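Local coordinates for protein alpha,alpha-trehalose-phosphate synthase (UDP-forming) (Burkholderia multivorans, PDB 5UOF) that belongs to glycosyltransferase family 20 and has the GT-B architecture, in which two Rossmann-like domains face each other across a cleft, at residues Leu354-Ala357 with Phe358-Met361; Met374-Val377 with Ala378-Tyr381; Ala436-Glu439 with Glu440-Arg444. One frame throughout, in Å; residues are numbered along the deposited sequence. Where two conformers were deposited one is given.

All three contacts are local, each within one helix of the domain built round the parallel sheet of strand order 3-2-1-4-5-6. Contacts 1 and 2 are buried and meet directly: Phe-359 packs on Val-377 and Tyr-381, and Met-356 on Glu-380, so helices 352-361 and 376-384 share an interface. Contact 3 is partly buried; it lies on helix 431-447, about 14 Å from contact 2 between centres. Chemistry follows place. Contact 1 combines aromatic and methionine packing with a sodium ion at the helix end, contact 2 starts a helix with a side-chain cap, and contact 3 is mostly polar, with His-438 and Asn-441 buried and Glu-439 exposed.

Contact 1: Leu354-Ala357 with Phe358-Met361; sequences LLMA and FFRM. With NA (sodium ion), chain C.
A sodium site closes the C-terminal end of helix 352-361, in the Rossmann-like second domain of the GT-B fold, where Arg-360 follows Met-356 by one turn. Arg-360 N donates to Met-356 O at 2.8 Å. The sodium ion is bound by Arg-360 O at 2.4 Å. Two waters, Ser-362 O and Gln-385 OE1 bring the ligands to five. Carbonyl oxygens cluster at this end of the helix, so its partial negative charge probably suits a cation. Three further bonds of the same i to i+4 kind run from Phe-358, Phe-359 and Met-361 to Leu-354, Leu-355 and Ala-357.

Both phenylalanines fold back along the helix. Phe-358 has CG beside its backbone N (chi1 -62°), which lays the ring over the preceding turn, with Leu-354 O 3.3 Å above the ring plane and nearer the rim than the centre. Leu-355 CD2 reaches Phe-358 CD2 at 4.0 Å. The Leu-354 side chain also approaches this ring, but it was modelled in two conformers and its exact fit is doubtful. Phe-359 repeats the arrangement one residue on, covering Leu-355 O with one face, and its ring also packs edge-to-face with Tyr-381 of helix 376-384.

Beside Phe-359 runs Met-356, pointing the same way. A bend at chi2 (-54°) brings its sulfur alongside the ring in a Met-aromatic contact: SD is 5.0 Å from the ring centroid of Phe-359 and approaches obliquely. Arg-360 instead stretches away from the helix, its NH1 bonded to Ser-384 O. The last of the backbone bonds is the longest, Met-361 N to Ala-357 O at 3.1 Å.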
loop_
_atom_site.group_PDB
_atom_site.type_symbol
_atom_site.label_atom_id
_atom_site.label_comp_id
_atom_site.label_asym_id
_atom_site.label_seq_id
_atom_site.Cartn_x
_atom_site.Cartn_y
_atom_site.Cartn_z
ATOM N N LEU A 354 20.987 -29.899 1.048
ATOM C CA LEU A 354 20.286 -30.472 2.193
ATOM C C LEU A 354 18.855 -29.951 2.278
ATOM O O LEU A 354 17.919 -30.722 2.521
ATOM C CB LEU A 354 21.056 -30.159 3.478
ATOM C CG LEU A 354 20.839 -31.051 4.696
ATOM C CD1 LEU A 354 21.289 -32.477 4.401
ATOM C CD2 LEU A 354 21.573 -30.492 5.904
ATOM N N LEU A 355 18.665 -28.636 2.092
ATOM C CA LEU A 355 17.315 -28.083 2.094
ATOM C C LEU A 355 16.453 -28.753 1.035
ATOM O O LEU A 355 15.270 -29.028 1.273
ATOM C CB LEU A 355 17.338 -26.569 1.858
ATOM C CG LEU A 355 17.959 -25.669 2.927
ATOM C CD1 LEU A 355 17.805 -24.209 2.518
ATOM C CD2 LEU A 355 17.325 -25.916 4.289
ATOM N N MET A 356 17.021 -29.009 -0.148
ATOM C CA MET A 356 16.238 -29.675 -1.185
ATOM C C MET A 356 15.828 -31.073 -0.737
ATOM O O MET A 356 14.684 -31.496 -0.959
ATOM C CB MET A 356 17.017 -29.735 -2.505
ATOM C CG MET A 356 17.560 -28.370 -3.003
ATOM S SD MET A 356 16.275 -27.101 -3.134
ATOM C CE MET A 356 17.266 -25.624 -3.322
ATOM N N ALA A 357 16.744 -31.799 -0.082
ATOM C CA ALA A 357 16.392 -33.108 0.462
ATOM C C ALA A 357 15.316 -32.994 1.541
ATOM O O ALA A 357 14.433 -33.859 1.631
ATOM C CB ALA A 357 17.641 -33.813 1.002
ATOM N N PHE A 358 15.364 -31.940 2.368
ATOM C CA PHE A 358 14.281 -31.727 3.328
ATOM C C PHE A 358 12.969 -31.463 2.602
ATOM O O PHE A 358 11.913 -31.967 3.004
ATOM C CB PHE A 358 14.573 -30.542 4.258
ATOM C CG PHE A 358 15.799 -30.691 5.119
ATOM C CD1 PHE A 358 16.342 -31.926 5.417
ATOM C CD2 PHE A 358 16.397 -29.552 5.654
ATOM C CE1 PHE A 358 17.475 -32.026 6.228
ATOM C CE2 PHE A 358 17.515 -29.640 6.455
ATOM C CZ PHE A 358 18.065 -30.876 6.736
ATOM N N PHE A 359 13.008 -30.624 1.559
ATOM C CA PHE A 359 11.797 -30.381 0.781
ATOM C C PHE A 359 11.251 -31.684 0.217
ATOM O O PHE A 359 10.040 -31.932 0.249
ATOM C CB PHE A 359 12.077 -29.415 -0.374
ATOM C CG PHE A 359 12.395 -28.003 0.045
ATOM C CD1 PHE A 359 12.021 -27.518 1.284
ATOM C CD2 PHE A 359 13.077 -27.161 -0.830
ATOM C CE1 PHE A 359 12.311 -26.204 1.646
ATOM C CE2 PHE A 359 13.366 -25.859 -0.480
ATOM C CZ PHE A 359 12.994 -25.379 0.761
ATOM N N ARG A 360 12.127 -32.524 -0.321
ATOM C CA ARG A 360 11.633 -33.748 -0.942
ATOM C C ARG A 360 10.958 -34.650 0.086
ATOM O O ARG A 360 9.935 -35.274 -0.208
ATOM C CB ARG A 360 12.769 -34.488 -1.647
ATOM C CG ARG A 360 12.284 -35.685 -2.504
ATOM C CD ARG A 360 13.450 -36.184 -3.356
ATOM N NE ARG A 360 13.127 -37.229 -4.341
ATOM C CZ ARG A 360 12.902 -37.005 -5.639
ATOM N NH1 ARG A 360 12.920 -35.770 -6.129
ATOM N NH2 ARG A 360 12.679 -38.025 -6.463
ATOM N N MET A 361 11.510 -34.721 1.303
ATOM C CA MET A 361 10.959 -35.548 2.379
ATOM C C MET A 361 9.594 -35.052 2.822
ATOM O O MET A 361 8.736 -35.838 3.236
ATOM C CB MET A 361 11.912 -35.535 3.581
ATOM C CG MET A 361 11.430 -36.306 4.799
ATOM S SD MET A 361 12.476 -36.116 6.265
ATOM C CE MET A 361 14.020 -35.654 5.502
HETATM NA NA NA C . 7.712 -34.627 -0.690
HETATM O O HOH W 1 8.154 -36.174 -2.522
HETATM O O HOH W 2 5.545 -35.923 -0.463
#

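Contact 2: Met374-Val377 with Ala378-Tyr381; sequences MNLV and AKEY
Asn-375 caps the start of helix 376-384, the helix of the beta-alpha-beta unit between strands 364-367 and 392-396. Its side chain swings CG anti to the backbone N (chi1 -163°), which turns OD1 toward the first turn, where it accepts from Ala-378 N at 2.9 Å. The donor lies in the plane of the amide carbonyl. ND2 of the same amide donates to Asp-372 OD2, so both ends of the flat group are held and its rotation is fixed.

Met-374 and Lys-379 cross nearly at a right angle. The methionine is bent at both chi2 and chi3, whereas the lysine is extended beyond CG and carries its ammonium group past the sulfur: Met-374 SD lies 3.5 Å from Lys-379 NZ and 3.6 Å from Lys-379 CE. The charge itself is taken up by a salt bridge to Glu-404 and a bond to Ile-235 O.

Glu-380 keeps CG beside its backbone N (chi1 -67°), and the chain runs back over the preceding turn, bringing its CG to 3.2 Å from Leu-376 O. That oxygen also accepts a nearly straight bond from Glu-380 N at 2.8 Å. The carboxylate passes along Leu-376 and Val-377 to a salt bridge with Arg-352 through OE2, while OE1 stands 4.0 Å from Val-377 CG2. Tyr-381 N donates to Val-377 O at 2.8 Å, but the ring leaves the helix so that OH bonds to Ser-362 OG; of the side chain only CB stays near 374-377, 3.3 Å from Val-377 O.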
loop_
_atom_site.group_PDB
_atom_site.type_symbol
_atom_site.label_atom_id
_atom_site.label_comp_id
_atom_site.label_asym_id
_atom_site.label_seq_id
_atom_site.Cartn_x
_atom_site.Cartn_y
_atom_site.Cartn_z
ATOM N N MET A 374 9.160 -12.590 -6.131
ATOM C CA MET A 374 9.049 -13.856 -6.847
ATOM C C MET A 374 8.867 -14.988 -5.847
ATOM O O MET A 374 7.775 -15.553 -5.749
ATOM C CB MET A 374 10.284 -14.072 -7.745
ATOM C CG MET A 374 10.297 -15.407 -8.510
ATOM S SD MET A 374 8.794 -15.675 -9.483
ATOM C CE MET A 374 8.769 -14.221 -10.542
ATOM N N ASN A 375 9.928 -15.272 -5.083
ATOM C CA ASN A 375 10.080 -16.338 -4.093
ATOM C C ASN A 375 10.583 -17.607 -4.763
ATOM O O ASN A 375 9.803 -18.407 -5.296
ATOM C CB ASN A 375 8.806 -16.634 -3.297
ATOM C CG ASN A 375 9.108 -17.427 -2.054
ATOM O OD1 ASN A 375 9.488 -18.590 -2.143
ATOM N ND2 ASN A 375 9.001 -16.792 -0.892
ATOM N N LEU A 376 11.901 -17.801 -4.724
ATOM C CA LEU A 376 12.491 -18.989 -5.325
ATOM C C LEU A 376 12.344 -20.226 -4.448
ATOM O O LEU A 376 12.389 -21.346 -4.970
ATOM C CB LEU A 376 13.968 -18.728 -5.647
ATOM C CG LEU A 376 14.188 -17.596 -6.665
ATOM C CD1 LEU A 376 15.667 -17.270 -6.803
ATOM C CD2 LEU A 376 13.588 -17.945 -8.026
ATOM N N VAL A 377 12.146 -20.062 -3.138
ATOM C CA VAL A 377 11.873 -21.232 -2.302
ATOM C C VAL A 377 10.635 -21.969 -2.802
ATOM O O VAL A 377 10.615 -23.201 -2.840
ATOM C CB VAL A 377 11.749 -20.829 -0.818
ATOM C CG1 VAL A 377 11.044 -21.912 -0.011
ATOM C CG2 VAL A 377 13.136 -20.551 -0.241
ATOM N N ALA A 378 9.593 -21.236 -3.223
ATOM C CA ALA A 378 8.407 -21.913 -3.755
ATOM C C ALA A 378 8.754 -22.777 -4.968
ATOM O O ALA A 378 8.286 -23.915 -5.084
ATOM C CB ALA A 378 7.326 -20.889 -4.112
ATOM N N LYS A 379 9.599 -22.265 -5.869
ATOM C CA LYS A 379 9.952 -23.026 -7.061
ATOM C C LYS A 379 10.872 -24.189 -6.709
ATOM O O LYS A 379 10.718 -25.298 -7.247
ATOM C CB LYS A 379 10.602 -22.094 -8.095
ATOM C CG LYS A 379 9.665 -20.942 -8.525
ATOM C CD LYS A 379 10.188 -20.185 -9.732
ATOM C CE LYS A 379 9.119 -19.201 -10.272
ATOM N NZ LYS A 379 9.576 -18.463 -11.504
ATOM N N GLU A 380 11.831 -23.947 -5.809
ATOM C CA GLU A 380 12.719 -25.006 -5.331
ATOM C C GLU A 380 11.939 -26.109 -4.634
ATOM O O GLU A 380 12.279 -27.296 -4.765
ATOM C CB GLU A 380 13.756 -24.433 -4.369
ATOM C CG GLU A 380 14.746 -23.500 -5.040
ATOM C CD GLU A 380 15.457 -22.579 -4.059
ATOM O OE1 GLU A 380 15.237 -22.706 -2.841
ATOM O OE2 GLU A 380 16.251 -21.733 -4.515
ATOM N N TYR A 381 10.900 -25.736 -3.879
ATOM C CA TYR A 381 10.088 -26.743 -3.207
ATOM C C TYR A 381 9.468 -27.702 -4.220
ATOM O O TYR A 381 9.584 -28.927 -4.089
ATOM C CB TYR A 381 8.999 -26.078 -2.347
ATOM C CG TYR A 381 8.247 -27.156 -1.618
ATOM C CD1 TYR A 381 8.765 -27.707 -0.456
ATOM C CD2 TYR A 381 7.075 -27.691 -2.149
ATOM C CE1 TYR A 381 8.118 -28.749 0.184
ATOM C CE2 TYR A 381 6.405 -28.725 -1.504
ATOM C CZ TYR A 381 6.945 -29.256 -0.339
ATOM O OH TYR A 381 6.316 -30.304 0.292
#

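Contact 3: Ala436-Glu439 with Glu440-Arg444; sequences ARHE and ENLAR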
loop_
_atom_site.group_PDB
_atom_site.type_symbol
_atom_site.label_atom_id
_atom_site.label_comp_id
_atom_site.label_asym_id
_atom_site.label_seq_id
_atom_site.Cartn_x
_atom_site.Cartn_y
_atom_site.Cartn_z
ATOM N N ALA A 436 -1.501 -34.148 -10.033
ATOM C CA ALA A 436 -1.988 -33.226 -11.051
ATOM C C ALA A 436 -1.441 -31.829 -10.800
ATOM O O ALA A 436 -0.924 -31.178 -11.717
ATOM C CB ALA A 436 -3.520 -33.219 -11.079
ATOM N N ARG A 437 -1.511 -31.369 -9.547
ATOM C CA ARG A 437 -0.997 -30.040 -9.213
ATOM C C ARG A 437 0.515 -29.969 -9.383
ATOM O O ARG A 437 1.050 -28.967 -9.886
ATOM C CB ARG A 437 -1.383 -29.678 -7.781
ATOM C CG ARG A 437 -2.877 -29.496 -7.584
ATOM C CD ARG A 437 -3.210 -29.284 -6.127
ATOM N NE ARG A 437 -4.609 -28.879 -6.004
ATOM C CZ ARG A 437 -5.038 -27.627 -6.151
ATOM N NH1 ARG A 437 -4.178 -26.638 -6.395
ATOM N NH2 ARG A 437 -6.332 -27.361 -6.053
ATOM N N HIS A 438 1.221 -31.009 -8.943
ATOM C CA HIS A 438 2.670 -31.016 -9.073
ATOM C C HIS A 438 3.092 -30.943 -10.534
ATOM O O HIS A 438 3.979 -30.159 -10.896
ATOM C CB HIS A 438 3.259 -32.266 -8.420
ATOM C CG HIS A 438 4.734 -32.384 -8.627
ATOM N ND1 HIS A 438 5.632 -31.552 -7.996
ATOM C CD2 HIS A 438 5.464 -33.186 -9.437
ATOM C CE1 HIS A 438 6.858 -31.858 -8.384
ATOM N NE2 HIS A 438 6.784 -32.837 -9.268
ATOM N N GLU A 439 2.469 -31.759 -11.400
ATOM C CA GLU A 439 2.894 -31.764 -12.792
ATOM C C GLU A 439 2.513 -30.465 -13.479
ATOM O O GLU A 439 3.228 -30.010 -14.375
ATOM C CB GLU A 439 2.302 -32.963 -13.537
ATOM C CG GLU A 439 2.789 -34.307 -13.004
ATOM C CD GLU A 439 4.276 -34.546 -13.269
ATOM O OE1 GLU A 439 4.793 -34.005 -14.272
ATOM O OE2 GLU A 439 4.919 -35.276 -12.476
ATOM N N GLU A 440 1.391 -29.866 -13.079
ATOM C CA GLU A 440 1.036 -28.540 -13.575
ATOM C C GLU A 440 2.123 -27.520 -13.245
ATOM O O GLU A 440 2.582 -26.774 -14.121
ATOM C CB GLU A 440 -0.312 -28.137 -12.978
ATOM C CG GLU A 440 -0.797 -26.749 -13.323
ATOM C CD GLU A 440 -2.170 -26.482 -12.732
ATOM O OE1 GLU A 440 -2.831 -27.445 -12.293
ATOM O OE2 GLU A 440 -2.593 -25.320 -12.689
ATOM N N ASN A 441 2.572 -27.497 -11.987
ATOM C CA ASN A 441 3.622 -26.564 -11.583
ATOM C C ASN A 441 4.957 -26.904 -12.233
ATOM O O ASN A 441 5.680 -26.011 -12.689
ATOM C CB ASN A 441 3.766 -26.564 -10.061
ATOM C CG ASN A 441 2.660 -25.779 -9.374
ATOM O OD1 ASN A 441 1.984 -24.978 -10.005
ATOM N ND2 ASN A 441 2.475 -26.006 -8.077
ATOM N N LEU A 442 5.306 -28.188 -12.275
ATOM C CA LEU A 442 6.602 -28.585 -12.820
ATOM C C LEU A 442 6.712 -28.238 -14.302
ATOM O O LEU A 442 7.787 -27.847 -14.780
ATOM C CB LEU A 442 6.810 -30.080 -12.592
ATOM C CG LEU A 442 8.084 -30.701 -13.146
ATOM C CD1 LEU A 442 9.315 -29.977 -12.603
ATOM C CD2 LEU A 442 8.130 -32.175 -12.778
ATOM N N ALA A 443 5.611 -28.371 -15.047
ATOM C CA ALA A 443 5.631 -27.998 -16.456
ATOM C C ALA A 443 5.910 -26.509 -16.617
ATOM O O ALA A 443 6.667 -26.108 -17.507
ATOM C CB ALA A 443 4.312 -28.381 -17.123
ATOM N N ARG A 444 5.329 -25.679 -15.747
ATOM C CA ARG A 444 5.618 -24.247 -15.789
ATOM C C ARG A 444 7.078 -23.968 -15.443
ATOM O O ARG A 444 7.725 -23.122 -16.078
ATOM C CB ARG A 444 4.683 -23.493 -14.835
ATOM C CG ARG A 444 3.191 -23.549 -15.207
ATOM C CD ARG A 444 2.898 -22.920 -16.576
ATOM N NE ARG A 444 3.292 -21.513 -16.659
ATOM C CZ ARG A 444 2.493 -20.481 -16.389
ATOM N NH1 ARG A 444 1.238 -20.683 -16.000
ATOM N NH2 ARG A 444 2.958 -19.239 -16.505
#
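His-438 and Leu-442 stand one turn apart on helix 431-447, which packs against helix 376-384 of the second GT-B domain. Four backbone bonds run from residues 440-443 to residues 436-439, the shortest from Leu-442 N to His-438 O at 2.7 Å.

Van der Waals contact between side chains is slight. The His-438 and Leu-442 side chains, both with CG anti to the backbone N (chi1 175° and 177°), point the same way, and His-438 NE2 meets Leu-442 CD2 obliquely at 3.8 Å. Glu-439 is bent at chi2, and its OE1 comes within 4.1 Å of the same methyl, Leu-442 CD2. Inward, His-438 and Asn-441 rest on Val-382.

Polar ends find their partners outside the two segments. Arg-437 NE forms a salt bridge with Glu-433, one turn earlier on the helix, and the carboxylate of Glu-440 turns to Thr-406 OG1, off it; Arg-437 NH1 and Glu-440 OE1 are 6.1 Å apart, too far for a salt bridge. Gly-407, also off the helix, is held from both segments: Arg-437 NH1 donates to its O, and Asn-441 OD1 accepts from its N.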